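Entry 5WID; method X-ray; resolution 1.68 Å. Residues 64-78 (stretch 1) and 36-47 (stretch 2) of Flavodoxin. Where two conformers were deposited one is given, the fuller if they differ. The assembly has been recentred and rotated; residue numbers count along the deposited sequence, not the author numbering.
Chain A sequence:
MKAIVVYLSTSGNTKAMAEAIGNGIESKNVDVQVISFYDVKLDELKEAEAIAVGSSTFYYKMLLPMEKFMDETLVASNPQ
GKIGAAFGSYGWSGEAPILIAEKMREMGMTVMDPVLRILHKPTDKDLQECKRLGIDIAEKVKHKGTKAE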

# COMPACT_ATOMS: atom_id res chain seq x y z
N LEU A 64 -12.02 9.51 -2.93
CA LEU A 64 -11.67 10.79 -2.31
C LEU A 64 -11.12 10.69 -0.89
O LEU A 64 -10.16 11.42 -0.58
CB LEU A 64 -12.90 11.72 -2.36
CG LEU A 64 -12.72 13.13 -1.79
CD1 LEU A 64 -11.57 13.85 -2.49
CD2 LEU A 64 -14.01 13.93 -1.91
N PRO A 65 -11.64 9.85 0.01
CA PRO A 65 -11.01 9.75 1.34
C PRO A 65 -9.55 9.34 1.27
O PRO A 65 -8.75 9.82 2.08
CB PRO A 65 -11.85 8.70 2.06
CG PRO A 65 -13.22 8.85 1.42
CD PRO A 65 -12.88 9.05 -0.04
N MET A 66 -9.17 8.49 0.31
CA MET A 66 -7.76 8.11 0.19
C MET A 66 -6.94 9.25 -0.41
O MET A 66 -5.77 9.45 -0.04
CB MET A 66 -7.61 6.83 -0.63
CG MET A 66 -6.14 6.42 -0.86
SD MET A 66 -5.25 6.17 0.68
CE MET A 66 -5.78 4.52 1.13
N GLU A 67 -7.51 9.99 -1.37
CA GLU A 67 -6.78 11.12 -1.92
C GLU A 67 -6.46 12.13 -0.82
O GLU A 67 -5.34 12.65 -0.74
CB GLU A 67 -7.59 11.77 -3.04
CG GLU A 67 -6.78 12.77 -3.85
CD GLU A 67 -7.60 13.46 -4.92
OE1 GLU A 67 -8.74 13.01 -5.19
OE2 GLU A 67 -7.10 14.44 -5.50
N LYS A 68 -7.44 12.40 0.04
CA LYS A 68 -7.23 13.31 1.17
C LYS A 68 -6.21 12.74 2.15
O LYS A 68 -5.31 13.45 2.60
CB LYS A 68 -8.58 13.57 1.85
CG LYS A 68 -8.51 14.42 3.11
CD LYS A 68 -9.91 14.66 3.67
CE LYS A 68 -9.98 15.99 4.40
NZ LYS A 68 -9.84 17.14 3.47
N PHE A 69 -6.33 11.45 2.47
CA PHE A 69 -5.36 10.80 3.34
C PHE A 69 -3.94 10.99 2.82
O PHE A 69 -3.02 11.31 3.58
CB PHE A 69 -5.66 9.31 3.49
CG PHE A 69 -4.55 8.55 4.15
CD1 PHE A 69 -4.44 8.54 5.53
CD2 PHE A 69 -3.60 7.88 3.40
CE1 PHE A 69 -3.40 7.86 6.16
CE2 PHE A 69 -2.56 7.20 4.02
CZ PHE A 69 -2.47 7.19 5.41
N MET A 70 -3.74 10.78 1.51
CA MET A 70 -2.41 10.91 0.92
C MET A 70 -1.94 12.36 0.90
O MET A 70 -0.78 12.65 1.23
CB MET A 70 -2.41 10.34 -0.49
CG MET A 70 -2.66 8.83 -0.49
SD MET A 70 -2.16 8.11 -2.05
CE MET A 70 -0.35 8.18 -1.91
N ASP A 71 -2.82 13.28 0.49
CA ASP A 71 -2.41 14.67 0.31
C ASP A 71 -2.18 15.38 1.64
O ASP A 71 -1.41 16.34 1.70
CB ASP A 71 -3.46 15.43 -0.49
CG ASP A 71 -3.48 15.04 -1.95
OD1 ASP A 71 -2.53 14.39 -2.43
OD2 ASP A 71 -4.47 15.37 -2.62
N GLU A 72 -2.88 14.96 2.69
CA GLU A 72 -2.78 15.60 3.99
C GLU A 72 -1.95 14.77 4.96
O GLU A 72 -0.86 15.19 5.36
CB GLU A 72 -4.19 15.86 4.54
CG GLU A 72 -4.97 16.84 3.67
CD GLU A 72 -6.42 16.96 4.07
OE1 GLU A 72 -6.78 16.54 5.19
OE2 GLU A 72 -7.21 17.48 3.25
N THR A 73 -2.42 13.57 5.30
CA THR A 73 -1.79 12.80 6.37
C THR A 73 -0.45 12.22 5.95
O THR A 73 0.53 12.32 6.69
CB THR A 73 -2.73 11.69 6.84
OG1 THR A 73 -3.99 12.27 7.22
CG2 THR A 73 -2.15 10.98 8.05
N LEU A 74 -0.39 11.56 4.78
CA LEU A 74 0.87 10.95 4.37
C LEU A 74 1.95 12.01 4.14
O LEU A 74 3.10 11.83 4.54
CB LEU A 74 0.67 10.10 3.11
CG LEU A 74 1.90 9.32 2.64
CD1 LEU A 74 2.39 8.36 3.74
CD2 LEU A 74 1.60 8.54 1.35
N VAL A 75 1.59 13.13 3.49
CA VAL A 75 2.56 14.21 3.32
C VAL A 75 3.05 14.71 4.67
O VAL A 75 4.24 14.98 4.85
CB VAL A 75 1.94 15.35 2.48
CG1 VAL A 75 2.87 16.56 2.47
CG2 VAL A 75 1.69 14.89 1.06
N ALA A 76 2.15 14.82 5.65
CA ALA A 76 2.53 15.36 6.96
C ALA A 76 3.44 14.41 7.74
O ALA A 76 4.09 14.84 8.70
CB ALA A 76 1.29 15.65 7.80
N SER A 77 3.51 13.14 7.35
CA SER A 77 4.35 12.16 8.03
C SER A 77 5.81 12.24 7.62
O SER A 77 6.62 11.45 8.11
CB SER A 77 3.80 10.75 7.80
OG SER A 77 4.12 10.27 6.49
N ASN A 78 6.17 13.17 6.73
CA ASN A 78 7.54 13.36 6.28
C ASN A 78 8.10 12.05 5.73
O ASN A 78 9.05 11.49 6.29
CB ASN A 78 8.44 13.87 7.41
CG ASN A 78 8.19 15.34 7.75
OD1 ASN A 78 7.43 16.02 7.06
ND2 ASN A 78 8.83 15.82 8.81
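Stretch 2 36-47: SFYDVKLDELKE

The contact between the two stretches is centred on F69, which points toward stretch 2 from the middle of the helix 64-76. Its ring is held among three apolar side chains of the second stretch. F37 CB lies over one face of the ring, V40 CG1 comes to 3.4 Å from F69 CE1, and L45 CD1 lies 3.7 Å from F69 CZ. With chi1 in the t well (169°), the ring reaches both the loop that begins stretch 2 and the short helix that ends it, so that one side chain ties the two parts to the same site. L45 (chi1 m, chi2 t) also points toward stretch 1, and its CD1 serves as a second hub: it is 3.9 Å from T73 CG2 and 4.1 Å from L74 CD1. The CA-to-CB bond of L74 is directed away from stretch 2, yet the end of its side chain comes nearer and so meets L45.

Toward the start of helix 64-76, the contact passes to F37, which gives up more surface to the other stretch than any other residue. Residues 37-39 have helical phi/psi without the regular bonds, and D39 N donates to S36 O at 3.0 Å. From this turn the F37 ring, with chi1 p, extends along the first helix. F37 CZ is 3.5 Å from P65 CB, and F37 CD2 is 4.2 Å from F69 CB; M66, set sideways, brings its CE to 3.9 Å from F37 CB. P65 and F69 are one helical turn apart, which lets the ring touch both.

After V40 the chain enters helix 42-47, with K41 at the N-cap position. Its start is secured within stretch 2 by E44, whose OE1 accepts a hydrogen bond from K41 N at 2.9 Å. The axes of this helix and helix 64-76 approach to 9.4 Å, and their N-to-C directions differ by 61° (signed crossing angle -61°). The two stretches run in the same general sense: F69 CA is 7.1 Å from F37 CA, whereas S77 CA and K46 CA are only 5.1 Å apart. A wider pi-type turn at 69-74, in which L74 N donates to F69 O at 2.9 Å, lies between these two points.

At the closer end, L42 CD1 packs against backbone as well as side chains, 3.5 Å from T73 O, 3.7 Å from S77 CB and 4.2 Å from A76 CB. S77 packs closely here, its CB 3.6 Å from L45 CB. S77 OG donates to L74 O at 2.7 Å, turning its polarity back on its own stretch. The aliphatic part of K46 covers the edge, K46 CG lying 3.7 Å from S77 O. No direct hydrogen bond crosses the interface; instead, water 1 lies 2.8 Å from S77 O and 3.4 Å from L45 O, in place to donate to either, the second weakly, at the polar margin.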

# COMPACT_ATOMS: atom_id res chain seq x y z
N SER A 36 -6.73 -0.04 7.94
CA SER A 36 -7.51 0.86 7.10
C SER A 36 -7.04 2.30 7.27
O SER A 36 -6.65 2.73 8.37
CB SER A 36 -8.99 0.70 7.47
OG SER A 36 -9.75 1.81 7.06
N PHE A 37 -7.05 3.06 6.17
CA PHE A 37 -6.63 4.46 6.21
C PHE A 37 -7.36 5.25 7.29
O PHE A 37 -6.81 6.20 7.85
CB PHE A 37 -6.87 5.14 4.85
CG PHE A 37 -8.31 5.55 4.66
CD1 PHE A 37 -9.27 4.61 4.34
CD2 PHE A 37 -8.71 6.86 4.89
CE1 PHE A 37 -10.62 4.97 4.23
CE2 PHE A 37 -10.05 7.23 4.77
CZ PHE A 37 -11.00 6.27 4.43
N TYR A 38 -8.62 4.89 7.55
CA TYR A 38 -9.42 5.63 8.51
C TYR A 38 -8.86 5.51 9.92
O TYR A 38 -8.99 6.45 10.73
CB TYR A 38 -10.86 5.12 8.46
CG TYR A 38 -11.77 5.82 9.42
CD1 TYR A 38 -12.11 7.15 9.23
CD2 TYR A 38 -12.28 5.15 10.52
CE1 TYR A 38 -12.94 7.81 10.12
CE2 TYR A 38 -13.11 5.80 11.42
CZ TYR A 38 -13.43 7.12 11.21
OH TYR A 38 -14.26 7.75 12.12
N ASP A 39 -8.24 4.37 10.25
CA ASP A 39 -7.80 4.11 11.62
C ASP A 39 -6.33 4.43 11.86
O ASP A 39 -5.90 4.43 13.01
CB ASP A 39 -8.04 2.64 11.99
CG ASP A 39 -9.51 2.28 12.01
OD1 ASP A 39 -10.31 3.09 12.52
OD2 ASP A 39 -9.85 1.19 11.53
N VAL A 40 -5.56 4.69 10.82
CA VAL A 40 -4.12 4.82 11.02
C VAL A 40 -3.81 6.18 11.66
O VAL A 40 -4.50 7.18 11.42
CB VAL A 40 -3.38 4.61 9.68
CG1 VAL A 40 -3.66 5.73 8.74
CG2 VAL A 40 -1.88 4.45 9.92
N LYS A 41 -2.80 6.19 12.52
CA LYS A 41 -2.35 7.40 13.19
C LYS A 41 -1.14 7.97 12.46
O LYS A 41 -0.32 7.24 11.92
CB LYS A 41 -1.94 7.12 14.63
CG LYS A 41 -3.03 6.55 15.51
CD LYS A 41 -2.43 6.21 16.86
CE LYS A 41 -3.40 5.47 17.73
NZ LYS A 41 -3.28 4.00 17.55
N LEU A 42 -1.02 9.30 12.51
CA LEU A 42 0.14 9.96 11.92
C LEU A 42 1.44 9.37 12.45
O LEU A 42 2.37 9.08 11.68
CB LEU A 42 0.08 11.46 12.20
CG LEU A 42 1.24 12.29 11.64
CD1 LEU A 42 1.29 12.15 10.13
CD2 LEU A 42 1.13 13.75 12.07
N ASP A 43 1.53 9.16 13.77
CA ASP A 43 2.76 8.61 14.35
C ASP A 43 3.09 7.23 13.80
O ASP A 43 4.27 6.87 13.72
CB ASP A 43 2.65 8.53 15.88
CG ASP A 43 2.82 9.87 16.55
OD1 ASP A 43 2.38 10.00 17.71
OD2 ASP A 43 3.41 10.78 15.93
N GLU A 44 2.07 6.43 13.45
CA GLU A 44 2.35 5.11 12.90
C GLU A 44 3.01 5.21 11.53
O GLU A 44 3.87 4.39 11.19
CB GLU A 44 1.06 4.29 12.83
CG GLU A 44 0.54 3.95 14.22
CD GLU A 44 -0.83 3.28 14.22
OE1 GLU A 44 -1.70 3.67 13.42
OE2 GLU A 44 -1.03 2.37 15.06
N LEU A 45 2.62 6.20 10.73
CA LEU A 45 3.29 6.44 9.45
C LEU A 45 4.72 6.92 9.67
O LEU A 45 5.65 6.45 9.00
CB LEU A 45 2.51 7.47 8.63
CG LEU A 45 1.12 7.05 8.13
CD1 LEU A 45 0.45 8.21 7.40
CD2 LEU A 45 1.21 5.83 7.25
N LYS A 46 4.91 7.86 10.60
CA LYS A 46 6.25 8.38 10.89
C LYS A 46 7.18 7.27 11.37
O LYS A 46 8.37 7.27 11.04
CB LYS A 46 6.17 9.48 11.95
CG LYS A 46 5.46 10.75 11.51
CD LYS A 46 5.26 11.68 12.70
CE LYS A 46 4.91 13.10 12.26
NZ LYS A 46 4.89 14.04 13.42
N GLU A 47 6.65 6.32 12.14
CA GLU A 47 7.49 5.26 12.69
C GLU A 47 7.96 4.27 11.63
O GLU A 47 9.03 3.67 11.77
CB GLU A 47 6.71 4.52 13.79
CG GLU A 47 7.38 3.26 14.32
CD GLU A 47 6.44 2.36 15.11
OE1 GLU A 47 6.95 1.53 15.90
OE2 GLU A 47 5.20 2.48 14.96
O HOH W 1 6.59 8.98 6.87